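Local coordinates for Endoglucanase(Endo-1,4-beta-glucanase)protein (Pseudomonas stutzeri, PDB 6R2J) that probably hydrolyses beta-1,4-glucosidic bonds of cellulose as a family 5 endoglucanase and holds cellobiose in the crystal, at residues Phe44-Asp49 and Ile296-Gly301; Ala265-Leu270 and Met307-Lys312; Arg53-Pro58 and Asn90-Ile95; Leu11-Val16 and Leu314-Thr319. All coordinates share one frame; numbering follows the deposited sequence.

Contact 1 of 4, residues Phe44-Asp49 and Ile296-Gly301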
loop_
_atom_site.group_PDB
_atom_site.type_symbol
_atom_site.label_atom_id
_atom_site.label_comp_id
_atom_site.label_asym_id
_atom_site.label_seq_id
_atom_site.Cartn_x
_atom_site.Cartn_y
_atom_site.Cartn_z
ATOM N N PHE A 44 -5.792 -15.266 -4.008
ATOM C CA PHE A 44 -6.375 -14.941 -2.715
ATOM C C PHE A 44 -6.435 -16.163 -1.818
ATOM O O PHE A 44 -6.227 -16.050 -0.605
ATOM C CB PHE A 44 -7.747 -14.352 -2.934
ATOM C CG PHE A 44 -7.714 -13.060 -3.701
ATOM C CD1 PHE A 44 -7.595 -11.846 -3.032
ATOM C CD2 PHE A 44 -7.770 -13.046 -5.112
ATOM C CE1 PHE A 44 -7.581 -10.668 -3.733
ATOM C CE2 PHE A 44 -7.740 -11.836 -5.820
ATOM C CZ PHE A 44 -7.659 -10.660 -5.131
ATOM N N LYS A 45 -6.713 -17.336 -2.403
ATOM C CA LYS A 45 -6.732 -18.595 -1.664
ATOM C C LYS A 45 -5.347 -18.940 -1.126
ATOM O O LYS A 45 -5.203 -19.337 0.039
ATOM C CB LYS A 45 -7.234 -19.711 -2.583
ATOM C CG LYS A 45 -7.386 -21.124 -1.965
ATOM C CD LYS A 45 -7.958 -21.113 -0.575
ATOM C CE LYS A 45 -8.329 -22.512 -0.111
ATOM N NZ LYS A 45 -7.967 -23.585 -1.052
ATOM N N TYR A 46 -4.314 -18.822 -1.961
ATOM C CA TYR A 46 -2.967 -19.095 -1.479
ATOM C C TYR A 46 -2.635 -18.236 -0.261
ATOM O O TYR A 46 -2.190 -18.748 0.768
ATOM C CB TYR A 46 -1.927 -18.877 -2.579
ATOM C CG TYR A 46 -0.523 -19.053 -2.034
ATOM C CD1 TYR A 46 -0.033 -20.303 -1.737
ATOM C CD2 TYR A 46 0.290 -17.954 -1.780
ATOM C CE1 TYR A 46 1.244 -20.449 -1.199
ATOM C CE2 TYR A 46 1.543 -18.079 -1.265
ATOM C CZ TYR A 46 2.027 -19.323 -0.966
ATOM O OH TYR A 46 3.292 -19.451 -0.433
ATOM N N TYR A 47 -2.816 -16.921 -0.355
ATOM C CA TYR A 47 -2.363 -16.069 0.748
ATOM C C TYR A 47 -3.234 -16.258 1.974
ATOM O O TYR A 47 -2.732 -16.300 3.094
ATOM C CB TYR A 47 -2.243 -14.614 0.299
ATOM C CG TYR A 47 -1.108 -14.468 -0.686
ATOM C CD1 TYR A 47 0.233 -14.422 -0.257
ATOM C CD2 TYR A 47 -1.362 -14.446 -2.040
ATOM C CE1 TYR A 47 1.288 -14.327 -1.168
ATOM C CE2 TYR A 47 -0.342 -14.345 -2.963
ATOM C CZ TYR A 47 0.985 -14.270 -2.542
ATOM O OH TYR A 47 1.977 -14.153 -3.496
ATOM N N ALA A 48 -4.537 -16.439 1.784
ATOM C CA ALA A 48 -5.383 -16.843 2.908
ATOM C C ALA A 48 -4.867 -18.127 3.547
ATOM O O ALA A 48 -4.830 -18.257 4.780
ATOM C CB ALA A 48 -6.816 -17.070 2.429
ATOM N N ASP A 49 -4.477 -19.103 2.724
ATOM C CA ASP A 49 -3.995 -20.363 3.287
ATOM C C ASP A 49 -2.754 -20.149 4.150
ATOM O O ASP A 49 -2.498 -20.915 5.085
ATOM C CB ASP A 49 -3.701 -21.364 2.164
ATOM C CG ASP A 49 -4.955 -22.033 1.624
ATOM O OD1 ASP A 49 -6.069 -21.789 2.147
ATOM O OD2 ASP A 49 -4.822 -22.807 0.657
ATOM N N ILE A 296 7.124 -12.630 -3.726
ATOM C CA ILE A 296 6.724 -13.660 -2.772
ATOM C C ILE A 296 5.711 -14.652 -3.353
ATOM O O ILE A 296 5.265 -15.562 -2.634
ATOM C CB ILE A 296 6.198 -12.965 -1.500
ATOM C CG1 ILE A 296 6.177 -13.888 -0.279
ATOM C CG2 ILE A 296 4.816 -12.430 -1.741
ATOM C CD1 ILE A 296 5.764 -13.190 1.038
ATOM N N GLU A 297 5.374 -14.534 -4.640
ATOM C CA GLU A 297 4.465 -15.475 -5.276
ATOM C C GLU A 297 5.140 -16.838 -5.412
ATOM O O GLU A 297 6.276 -16.910 -5.907
ATOM C CB GLU A 297 4.088 -14.926 -6.639
ATOM C CG GLU A 297 3.036 -15.703 -7.388
ATOM C CD GLU A 297 1.720 -15.709 -6.697
ATOM O OE1 GLU A 297 1.454 -14.770 -5.940
ATOM O OE2 GLU A 297 0.951 -16.662 -6.917
ATOM N N PRO A 298 4.489 -17.931 -4.962
ATOM C CA PRO A 298 5.104 -19.260 -5.083
ATOM C C PRO A 298 5.278 -19.729 -6.522
ATOM O O PRO A 298 4.641 -19.264 -7.475
ATOM C CB PRO A 298 4.138 -20.176 -4.333
ATOM C CG PRO A 298 2.824 -19.437 -4.357
ATOM C CD PRO A 298 3.215 -18.005 -4.213
ATOM N N ARG A 299 6.207 -20.665 -6.657
ATOM C CA ARG A 299 6.673 -21.158 -7.940
ATOM C C ARG A 299 6.705 -22.665 -7.808
ATOM O O ARG A 299 7.380 -23.178 -6.921
ATOM C CB ARG A 299 8.109 -20.725 -8.227
ATOM C CG ARG A 299 8.337 -19.259 -8.180
ATOM C CD ARG A 299 9.807 -18.916 -8.274
ATOM N NE ARG A 299 9.952 -17.477 -8.117
ATOM C CZ ARG A 299 11.071 -16.792 -8.317
ATOM N NH1 ARG A 299 12.174 -17.437 -8.684
ATOM N NH2 ARG A 299 11.072 -15.459 -8.130
ATOM N N ASN A 300 6.012 -23.362 -8.708
ATOM C CA ASN A 300 5.982 -24.821 -8.669
ATOM C C ASN A 300 5.319 -25.313 -7.403
ATOM O O ASN A 300 5.570 -26.448 -6.975
ATOM C CB ASN A 300 7.386 -25.427 -8.718
ATOM C CG ASN A 300 8.384 -24.552 -9.463
ATOM O OD1 ASN A 300 9.329 -23.967 -8.877
ATOM N ND2 ASN A 300 8.197 -24.478 -10.778
ATOM N N GLY A 301 4.444 -24.494 -6.826
ATOM C CA GLY A 301 3.878 -24.816 -5.534
ATOM C C GLY A 301 4.858 -24.714 -4.379
ATOM O O GLY A 301 4.513 -25.060 -3.239
HETATM O O HOH W 1 5.321 -17.996 -1.497
#

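Contact 2 of 4, residues Ala265-Leu270 and Met307-Lys312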
loop_
_atom_site.group_PDB
_atom_site.type_symbol
_atom_site.label_atom_id
_atom_site.label_comp_id
_atom_site.label_asym_id
_atom_site.label_seq_id
_atom_site.Cartn_x
_atom_site.Cartn_y
_atom_site.Cartn_z
ATOM N N ALA A 265 17.308 -8.365 8.064
ATOM C CA ALA A 265 16.699 -7.048 8.183
ATOM C C ALA A 265 15.190 -7.126 8.169
ATOM O O ALA A 265 14.534 -6.363 8.886
ATOM C CB ALA A 265 17.227 -6.144 7.070
ATOM N N MET A 266 14.625 -8.054 7.385
ATOM C CA MET A 266 13.180 -8.208 7.342
ATOM C C MET A 266 12.659 -8.789 8.639
ATOM O O MET A 266 11.675 -8.291 9.185
ATOM C CB MET A 266 12.790 -9.113 6.195
ATOM C CG MET A 266 11.321 -9.359 6.051
ATOM S SD MET A 266 10.896 -10.169 4.481
ATOM C CE MET A 266 9.222 -10.790 4.792
ATOM N N ASP A 267 13.296 -9.853 9.129
ATOM C CA ASP A 267 12.916 -10.426 10.418
ATOM C C ASP A 267 12.906 -9.373 11.530
ATOM O O ASP A 267 11.950 -9.273 12.308
ATOM C CB ASP A 267 13.895 -11.552 10.755
ATOM C CG ASP A 267 13.204 -12.725 11.460
ATOM O OD1 ASP A 267 12.297 -13.369 10.826
ATOM O OD2 ASP A 267 13.590 -13.003 12.631
ATOM N N ASN A 268 13.951 -8.564 11.611
ATOM C CA ASN A 268 13.986 -7.588 12.691
ATOM C C ASN A 268 12.988 -6.463 12.463
ATOM O O ASN A 268 12.441 -5.920 13.427
ATOM C CB ASN A 268 15.392 -7.035 12.811
ATOM C CG ASN A 268 16.367 -8.061 13.269
ATOM O OD1 ASN A 268 16.029 -8.922 14.087
ATOM N ND2 ASN A 268 17.593 -7.985 12.753
ATOM N N LEU A 269 12.765 -6.074 11.204
ATOM C CA LEU A 269 11.742 -5.068 10.929
ATOM C C LEU A 269 10.358 -5.554 11.365
ATOM O O LEU A 269 9.663 -4.874 12.123
ATOM C CB LEU A 269 11.750 -4.703 9.448
ATOM C CG LEU A 269 10.579 -3.839 9.015
ATOM C CD1 LEU A 269 10.632 -2.418 9.600
ATOM C CD2 LEU A 269 10.485 -3.817 7.473
ATOM N N LEU A 270 9.931 -6.721 10.882
ATOM C CA LEU A 270 8.610 -7.223 11.246
ATOM C C LEU A 270 8.457 -7.369 12.763
ATOM O O LEU A 270 7.377 -7.107 13.307
ATOM C CB LEU A 270 8.332 -8.542 10.519
ATOM C CG LEU A 270 8.072 -8.413 9.009
ATOM C CD1 LEU A 270 7.766 -9.800 8.374
ATOM C CD2 LEU A 270 6.944 -7.467 8.663
ATOM N N MET A 307 7.995 -15.714 2.154
ATOM C CA MET A 307 6.806 -16.210 2.843
ATOM C C MET A 307 7.200 -16.970 4.106
ATOM O O MET A 307 6.640 -16.743 5.182
ATOM C CB MET A 307 5.983 -17.074 1.878
ATOM C CG MET A 307 4.642 -17.583 2.392
ATOM S SD MET A 307 3.561 -16.359 3.092
ATOM C CE MET A 307 2.874 -15.618 1.608
ATOM N N GLU A 308 8.188 -17.853 4.009
ATOM C CA GLU A 308 8.645 -18.579 5.183
ATOM C C GLU A 308 9.162 -17.637 6.264
ATOM O O GLU A 308 8.960 -17.894 7.455
ATOM C CB GLU A 308 9.696 -19.602 4.748
ATOM C CG GLU A 308 9.155 -20.629 3.739
ATOM C CD GLU A 308 10.147 -21.736 3.447
ATOM O OE1 GLU A 308 11.367 -21.467 3.526
ATOM O OE2 GLU A 308 9.703 -22.869 3.132
ATOM N N LEU A 309 9.797 -16.529 5.879
ATOM C CA LEU A 309 10.268 -15.590 6.895
ATOM C C LEU A 309 9.113 -14.825 7.531
ATOM O O LEU A 309 9.189 -14.464 8.711
ATOM C CB LEU A 309 11.305 -14.638 6.295
ATOM C CG LEU A 309 11.918 -13.714 7.337
ATOM C CD1 LEU A 309 13.409 -13.827 7.528
ATOM C CD2 LEU A 309 11.555 -12.280 6.938
ATOM N N MET A 310 8.053 -14.561 6.761
ATOM C CA MET A 310 6.919 -13.811 7.284
ATOM C C MET A 310 6.201 -14.593 8.372
ATOM O O MET A 310 5.690 -14.007 9.328
ATOM C CB MET A 310 5.935 -13.505 6.151
ATOM C CG MET A 310 6.266 -12.316 5.254
ATOM S SD MET A 310 4.775 -11.904 4.221
ATOM C CE MET A 310 3.560 -11.709 5.503
ATOM N N ARG A 311 6.134 -15.915 8.240
ATOM C CA ARG A 311 5.207 -16.687 9.064
ATOM C C ARG A 311 5.462 -16.531 10.563
ATOM O O ARG A 311 4.499 -16.537 11.348
ATOM C CB ARG A 311 5.206 -18.152 8.631
ATOM C CG ARG A 311 4.486 -18.364 7.316
ATOM C CD ARG A 311 4.035 -19.788 7.158
ATOM N NE ARG A 311 5.168 -20.708 7.049
ATOM C CZ ARG A 311 5.523 -21.339 5.936
ATOM N NH1 ARG A 311 4.827 -21.119 4.823
ATOM N NH2 ARG A 311 6.542 -22.211 5.949
ATOM N N LYS A 312 6.729 -16.408 10.990
ATOM C CA LYS A 312 6.972 -16.292 12.425
ATOM C C LYS A 312 6.348 -15.038 13.009
ATOM O O LYS A 312 6.148 -14.977 14.233
ATOM C CB LYS A 312 8.466 -16.368 12.757
ATOM C CG LYS A 312 9.228 -15.067 12.680
ATOM C CD LYS A 312 10.720 -15.225 13.081
ATOM C CE LYS A 312 11.482 -16.262 12.202
ATOM N NZ LYS A 312 11.467 -16.050 10.688
#

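Contact 3 of 4, residues Arg53-Pro58 and Asn90-Ile95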
loop_
_atom_site.group_PDB
_atom_site.type_symbol
_atom_site.label_atom_id
_atom_site.label_comp_id
_atom_site.label_asym_id
_atom_site.label_seq_id
_atom_site.Cartn_x
_atom_site.Cartn_y
_atom_site.Cartn_z
ATOM N N ARG A 53 -4.569 -12.030 5.738
ATOM C CA ARG A 53 -5.893 -11.469 5.537
ATOM C C ARG A 53 -5.867 -10.026 5.048
ATOM O O ARG A 53 -6.936 -9.432 4.845
ATOM C CB ARG A 53 -6.663 -11.529 6.852
ATOM C CG ARG A 53 -7.107 -12.897 7.232
ATOM C CD ARG A 53 -8.185 -12.805 8.312
ATOM N NE ARG A 53 -8.542 -14.136 8.765
ATOM C CZ ARG A 53 -9.668 -14.744 8.440
ATOM N NH1 ARG A 53 -10.573 -14.117 7.682
ATOM N NH2 ARG A 53 -9.888 -15.974 8.886
ATOM N N LEU A 54 -4.683 -9.452 4.850
ATOM C CA LEU A 54 -4.515 -8.073 4.425
ATOM C C LEU A 54 -3.870 -8.032 3.045
ATOM O O LEU A 54 -2.854 -8.698 2.801
ATOM C CB LEU A 54 -3.658 -7.323 5.455
ATOM C CG LEU A 54 -3.350 -5.839 5.264
ATOM C CD1 LEU A 54 -4.651 -5.067 5.460
ATOM C CD2 LEU A 54 -2.242 -5.342 6.172
ATOM N N ILE A 55 -4.458 -7.240 2.157
ATOM C CA ILE A 55 -3.999 -7.090 0.788
ATOM C C ILE A 55 -3.997 -5.604 0.441
ATOM O O ILE A 55 -4.981 -4.896 0.676
ATOM C CB ILE A 55 -4.911 -7.845 -0.195
ATOM C CG1 ILE A 55 -4.985 -9.327 0.185
ATOM C CG2 ILE A 55 -4.436 -7.636 -1.638
ATOM C CD1 ILE A 55 -3.758 -10.113 -0.180
ATOM N N ARG A 56 -2.888 -5.137 -0.123
ATOM C CA ARG A 56 -2.809 -3.826 -0.745
ATOM C C ARG A 56 -2.815 -4.038 -2.252
ATOM O O ARG A 56 -2.019 -4.827 -2.776
ATOM C CB ARG A 56 -1.559 -3.051 -0.311
ATOM C CG ARG A 56 -1.424 -1.671 -1.044
ATOM C CD ARG A 56 -0.327 -0.912 -0.376
ATOM N NE ARG A 56 -0.015 0.438 -0.848
ATOM C CZ ARG A 56 0.969 0.752 -1.680
ATOM N NH1 ARG A 56 1.731 -0.190 -2.222
ATOM N NH2 ARG A 56 1.211 2.027 -1.941
ATOM N N PHE A 57 -3.715 -3.363 -2.949
ATOM C CA PHE A 57 -3.884 -3.626 -4.375
ATOM C C PHE A 57 -3.699 -2.379 -5.223
ATOM O O PHE A 57 -4.631 -1.558 -5.328
ATOM C CB PHE A 57 -5.244 -4.257 -4.652
ATOM C CG PHE A 57 -5.372 -4.748 -6.056
ATOM C CD1 PHE A 57 -4.729 -5.916 -6.438
ATOM C CD2 PHE A 57 -6.058 -4.026 -7.009
ATOM C CE1 PHE A 57 -4.800 -6.404 -7.743
ATOM C CE2 PHE A 57 -6.103 -4.491 -8.340
ATOM C CZ PHE A 57 -5.494 -5.689 -8.690
ATOM N N PRO A 58 -2.532 -2.210 -5.873
ATOM C CA PRO A 58 -2.335 -1.051 -6.764
ATOM C C PRO A 58 -3.158 -1.118 -8.061
ATOM O O PRO A 58 -3.318 -2.176 -8.687
ATOM C CB PRO A 58 -0.822 -1.064 -7.057
ATOM C CG PRO A 58 -0.208 -1.936 -5.969
ATOM C CD PRO A 58 -1.272 -2.953 -5.621
ATOM N N ASN A 90 -12.510 -14.922 0.679
ATOM C CA ASN A 90 -11.414 -15.596 1.344
ATOM C C ASN A 90 -11.042 -14.939 2.655
ATOM O O ASN A 90 -9.904 -15.092 3.110
ATOM C CB ASN A 90 -10.201 -15.644 0.432
ATOM C CG ASN A 90 -10.324 -16.714 -0.630
ATOM O OD1 ASN A 90 -10.161 -17.936 -0.358
ATOM N ND2 ASN A 90 -10.615 -16.274 -1.866
ATOM N N GLY A 91 -11.973 -14.216 3.274
ATOM C CA GLY A 91 -11.725 -13.631 4.580
ATOM C C GLY A 91 -10.677 -12.555 4.619
ATOM O O GLY A 91 -10.129 -12.300 5.694
ATOM N N GLN A 92 -10.416 -11.894 3.488
ATOM C CA GLN A 92 -9.427 -10.825 3.373
ATOM C C GLN A 92 -10.096 -9.461 3.156
ATOM O O GLN A 92 -11.232 -9.353 2.683
ATOM C CB GLN A 92 -8.446 -11.100 2.212
ATOM C CG GLN A 92 -7.531 -12.285 2.428
ATOM C CD GLN A 92 -7.081 -12.977 1.155
ATOM O OE1 GLN A 92 -7.715 -12.905 0.101
ATOM N NE2 GLN A 92 -5.975 -13.667 1.259
ATOM N N LYS A 93 -9.353 -8.399 3.473
ATOM C CA LYS A 93 -9.790 -7.033 3.208
ATOM C C LYS A 93 -8.673 -6.298 2.473
ATOM O O LYS A 93 -7.483 -6.539 2.701
ATOM C CB LYS A 93 -10.232 -6.318 4.483
ATOM C CG LYS A 93 -11.397 -7.044 5.191
ATOM C CD LYS A 93 -11.943 -6.243 6.373
ATOM C CE LYS A 93 -13.020 -7.030 7.113
ATOM N NZ LYS A 93 -13.503 -6.391 8.382
ATOM N N VAL A 94 -9.072 -5.420 1.566
ATOM C CA VAL A 94 -8.172 -4.878 0.559
ATOM C C VAL A 94 -8.023 -3.374 0.725
ATOM O O VAL A 94 -9.000 -2.657 0.954
ATOM C CB VAL A 94 -8.687 -5.220 -0.859
ATOM C CG1 VAL A 94 -7.833 -4.573 -1.933
ATOM C CG2 VAL A 94 -8.785 -6.748 -1.021
ATOM N N ILE A 95 -6.794 -2.906 0.560
ATOM C CA ILE A 95 -6.485 -1.490 0.423
ATOM C C ILE A 95 -6.325 -1.232 -1.068
ATOM O O ILE A 95 -5.348 -1.660 -1.689
ATOM C CB ILE A 95 -5.220 -1.111 1.222
ATOM C CG1 ILE A 95 -5.401 -1.505 2.712
ATOM C CG2 ILE A 95 -4.869 0.404 1.149
ATOM C CD1 ILE A 95 -4.244 -1.172 3.594
#

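Contact 4 of 4, residues Leu11-Val16 and Leu314-Thr319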
loop_
_atom_site.group_PDB
_atom_site.type_symbol
_atom_site.label_atom_id
_atom_site.label_comp_id
_atom_site.label_asym_id
_atom_site.label_seq_id
_atom_site.Cartn_x
_atom_site.Cartn_y
_atom_site.Cartn_z
ATOM N N LEU A 11 -4.605 -8.943 15.420
ATOM C CA LEU A 11 -5.004 -8.347 14.153
ATOM C C LEU A 11 -4.205 -8.935 12.996
ATOM O O LEU A 11 -3.087 -9.417 13.186
ATOM C CB LEU A 11 -4.822 -6.833 14.170
ATOM C CG LEU A 11 -5.521 -6.108 15.318
ATOM C CD1 LEU A 11 -5.266 -4.601 15.174
ATOM C CD2 LEU A 11 -6.996 -6.400 15.331
ATOM N N ALA A 12 -4.816 -8.922 11.798
ATOM C CA ALA A 12 -4.110 -9.247 10.549
ATOM C C ALA A 12 -3.293 -8.015 10.182
ATOM O O ALA A 12 -3.765 -7.128 9.473
ATOM C CB ALA A 12 -5.061 -9.626 9.421
ATOM N N LEU A 13 -2.051 -7.953 10.692
ATOM C CA LEU A 13 -1.201 -6.787 10.522
ATOM C C LEU A 13 -0.369 -6.870 9.253
ATOM O O LEU A 13 -0.190 -5.856 8.571
ATOM C CB LEU A 13 -0.244 -6.657 11.707
ATOM C CG LEU A 13 -0.773 -6.247 13.080
ATOM C CD1 LEU A 13 0.441 -6.176 14.054
ATOM C CD2 LEU A 13 -1.514 -4.898 13.069
ATOM N N HIS A 14 0.145 -8.054 8.921
ATOM C CA HIS A 14 1.186 -8.199 7.910
ATOM C C HIS A 14 0.644 -8.904 6.685
ATOM O O HIS A 14 0.286 -10.093 6.730
ATOM C CB HIS A 14 2.399 -8.905 8.491
ATOM C CG HIS A 14 2.986 -8.167 9.646
ATOM N ND1 HIS A 14 3.315 -6.834 9.569
ATOM C CD2 HIS A 14 3.215 -8.539 10.925
ATOM C CE1 HIS A 14 3.758 -6.424 10.744
ATOM N NE2 HIS A 14 3.725 -7.444 11.577
ATOM N N GLY A 15 0.562 -8.137 5.606
ATOM C CA GLY A 15 -0.096 -8.578 4.413
ATOM C C GLY A 15 0.838 -8.476 3.251
ATOM O O GLY A 15 2.063 -8.468 3.448
ATOM N N VAL A 16 0.253 -8.380 2.046
ATOM C CA VAL A 16 0.999 -8.459 0.803
ATOM C C VAL A 16 0.415 -7.487 -0.200
ATOM O O VAL A 16 -0.799 -7.335 -0.301
ATOM C CB VAL A 16 0.962 -9.885 0.204
ATOM C CG1 VAL A 16 1.770 -10.895 1.062
ATOM C CG2 VAL A 16 -0.470 -10.352 0.016
ATOM N N LEU A 314 3.284 -13.352 11.983
ATOM C CA LEU A 314 1.847 -13.107 11.827
ATOM C C LEU A 314 1.103 -13.017 13.168
ATOM O O LEU A 314 0.222 -12.165 13.334
ATOM C CB LEU A 314 1.247 -14.194 10.931
ATOM C CG LEU A 314 1.928 -14.206 9.563
ATOM C CD1 LEU A 314 1.305 -15.282 8.656
ATOM C CD2 LEU A 314 1.848 -12.830 8.893
ATOM N N ALA A 315 1.464 -13.841 14.148
ATOM C CA ALA A 315 0.721 -13.852 15.402
ATOM C C ALA A 315 0.950 -12.581 16.202
ATOM O O ALA A 315 2.065 -12.065 16.288
ATOM C CB ALA A 315 1.174 -15.033 16.261
ATOM N N ASN A 316 -0.119 -12.089 16.810
ATOM C CA ASN A 316 -0.021 -11.000 17.767
ATOM C C ASN A 316 -1.273 -10.995 18.637
ATOM O O ASN A 316 -2.200 -11.784 18.440
ATOM C CB ASN A 316 0.191 -9.660 17.049
ATOM C CG ASN A 316 -1.013 -9.236 16.250
ATOM O OD1 ASN A 316 -1.979 -8.726 16.805
ATOM N ND2 ASN A 316 -0.970 -9.460 14.947
ATOM N N ASP A 317 -1.260 -10.128 19.643
ATOM C CA ASP A 317 -2.403 -9.915 20.522
ATOM C C ASP A 317 -2.787 -8.443 20.538
ATOM O O ASP A 317 -3.242 -7.933 21.567
ATOM C CB ASP A 317 -2.110 -10.410 21.943
ATOM C CG ASP A 317 -0.868 -9.741 22.559
ATOM O OD1 ASP A 317 -0.376 -8.725 21.980
ATOM O OD2 ASP A 317 -0.376 -10.242 23.605
ATOM N N CYS A 318 -2.585 -7.750 19.412
ATOM C CA CYS A 318 -2.972 -6.352 19.280
ATOM C C CYS A 318 -4.491 -6.273 19.114
ATOM O O CYS A 318 -5.113 -7.104 18.428
ATOM C CB CYS A 318 -2.355 -5.789 17.999
ATOM S SG CYS A 318 -0.580 -5.839 17.960
ATOM N N THR A 319 -5.087 -5.242 19.705
ATOM C CA THR A 319 -6.494 -4.942 19.482
ATOM C C THR A 319 -6.732 -3.633 18.735
ATOM O O THR A 319 -7.831 -3.425 18.209
ATOM C CB THR A 319 -7.262 -4.941 20.817
ATOM O OG1 THR A 319 -6.506 -4.285 21.840
ATOM C CG2 THR A 319 -7.539 -6.355 21.278
HETATM O O HOH W 2 -0.343 -10.549 11.038
#

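Contact 1 of 4, residues Phe44-Asp49 and Ile296-Gly301
The ring of Tyr-46 takes the pyrrolidine of Pro-298 over one face, in a CH-pi contact. Pro-298 CG stands 3.5 Å from the ring centroid, 14° off the ring normal. Pro-298 CD sits over the CE2 side of the same face, and the two side chains meet tip to tip. The contact belongs to the outer shell of a TIM barrel. Helix 41-49 follows the first barrel strand, and residues 296-301 lie in the loop between the last strand and helix 305-311. The CG of Tyr-46 is anti to the backbone N (chi1 175°), which carries CG out on the side of the loop. Its hydroxyl is hydrogen-bonded to Asp-303, and water 1 donates to both Tyr-46 OH and Ile-296 O. An alanine in place of Tyr-46 would probably leave one side of Pro-298 without its aromatic partner and deprive Asp-303 and the water of the phenol oxygen. Tyr-47 is buried beside it and reaches the loop with its end. Ile-296 CG2 lies obliquely to its ring, 4.0 Å from Tyr-47 CE1. The bend of Glu-297 at chi2 (64°) brings CD back toward Tyr-47, and Glu-297 OE1 also accepts from the backbone N of Gly-286. That second bond would help hold Glu-297 OE1 at the edge of the Tyr-47 ring, near its plane. Tyr-47 OH donates to Glu-297 OE1 over 2.6 Å, from above the carboxylate plane.

Contact 2 of 4, residues Ala265-Leu270 and Met307-Lys312
Leu-309 and Asp-267 have the largest buried areas of this contact, and Met-266 comes next. Leu-309 places its two methyl groups against different neighbours. CD2 lies alongside the extended chain of Met-266, and the two side chains run past each other in opposite directions. CD1 faces Asp-267, 4.0 Å from Asp-267 CB. Met-266 has its CG anti to the backbone N (chi1 180°), and its chain stays extended to the terminal methyl. That methyl, CE, is packed tightly against Met-310 CG at 3.4 Å. The helices are 260-276 and 305-311, two outer helices of the TIM barrel that lie on the two sides of strand 280-285 in sequence. Their local axes are 10.0 Å apart and run in similar directions, 32° from parallel. Met-266 also touches Tyr-282 of that strand. Toward the solvent side the contact becomes ionic. Lys-312 bends at chi3 and chi4, and its NZ forms a salt bridge with Asp-267 OD1 at 2.8 Å. The ammonium meets the syn side of the carboxylate, 23° out of its plane. His-313 NE2 is hydrogen-bonded to the same oxygen, OD1. Deeper in, Leu-270 CD1 approaches Met-310 CG at 4.3 Å.

Contact 3 of 4, residues Arg53-Pro58 and Asn90-Ile95
Four backbone hydrogen bonds join Arg-53, Ile-55 and Phe-57 to Lys-93 and Ile-95. Lys-93 N donates to Arg-53 O, and Ile-55 N donates back to Lys-93 O. Ile-95 N then binds Ile-55 O, and Phe-57 N binds Ile-95 O; each of these two bonds is 2.7 Å long. This ladder pairs neighbouring parallel strands 54-59 and 93-98 of the TIM barrel, linked by helix 74-89 in a beta-alpha-beta crossover. A side-chain bond extends the ladder at its start. Arg-53 NH1 donates to Gly-91 O at 2.7 Å, in the carbonyl plane and on a lone pair. The N-H...O angle is only 137°. The guanidinium has a second partner, Asp-7, in a salt bridge through NH2. Gly-91 has positive phi (66°) and is the C-prime residue of the Schellman motif that ends the helix. Arg-53 NH1 lies close to it, 3.3 Å from Gly-91 CA, where a CB would stand in its way. Arg-56 lies on the face with Leu-54 and Ile-95. Its guanidinium is hydrogen-bonded to Asn-143 and forms salt bridges with Asp-140, Glu-175 and Glu-252. Leu-54 CD1 and Ile-95 CD1 are 4.3 Å apart on that face. Ile-55 and Val-94 point to the other face, toward the outer helices. Here Val-94 CG1 rests 3.8 Å from Phe-57 CB.

Contact 4 of 4, residues Leu11-Val16 and Leu314-Thr319
Asn-316 grips the backbone of Leu-11 with both ends of its amide. Asn-316 OD1 accepts from Leu-11 N at 3.0 Å, with the donor tilted from the carbonyl plane. Asn-316 ND2 donates to Leu-11 O at 2.8 Å, in the plane of that carbonyl and on a lone pair. OD1 takes a second N-H, from Cys-318 N at 2.8 Å, which closes an Asx turn. Chi1 (68°) sets the CG of Asn-316 between the backbone N and the carbonyl carbon, and chi2 (79°) turns the amide to Leu-11. A leucine in place of Asn-316 would probably leave Leu-11 N and O without these mates and undo the Asx turn. Water 2 adds a bridge, accepting from Leu-13 N and donating to Leu-314 O. These bonds join the chain leading into strand 14-18, the first of the TIM barrel, to the C-terminal tail after helix 305-311. A disulfide of Cys-318 with Cys-277, just past helix 260-276, ties the same tail to a third part of the chain. The remaining contacts are apolar or mixed. Leu-11 CG lies 3.3 Å from Cys-318 O. Leu-13 CD1 approaches Cys-318 SG at 4.1 Å, and the Leu-13 side chain crosses that of Asn-316 obliquely. Leu-314 CD2 packs on His-14 CB at 4.0 Å, while the imidazole of His-14 is hydrogen-bonded to Ser-280 and Asn-274.

Contact 3 is the most buried of the four and lies within the barrel wall. Regular backbone bonding dominates it. Contacts 1, 2 and 4 are only partly buried and depend more on side chains: a CH-pi face and a phenol-carboxylate bond in contact 1, methionine and leucine packing with an outer ion pair in contact 2, and an asparagine amide on backbone in contact 4, whose tail is also held by a disulfide to Cys-277. Helix 305-311 joins contacts 1 and 2, since Met-307 touches Tyr-46 and Tyr-47 while Met-310 touches Ile-296. Contacts 3 and 4 share the sheet through neighbouring strands 54-59 and 14-18. Contacts 2 and 3 do not touch; their nearest atoms are about 8 Å apart.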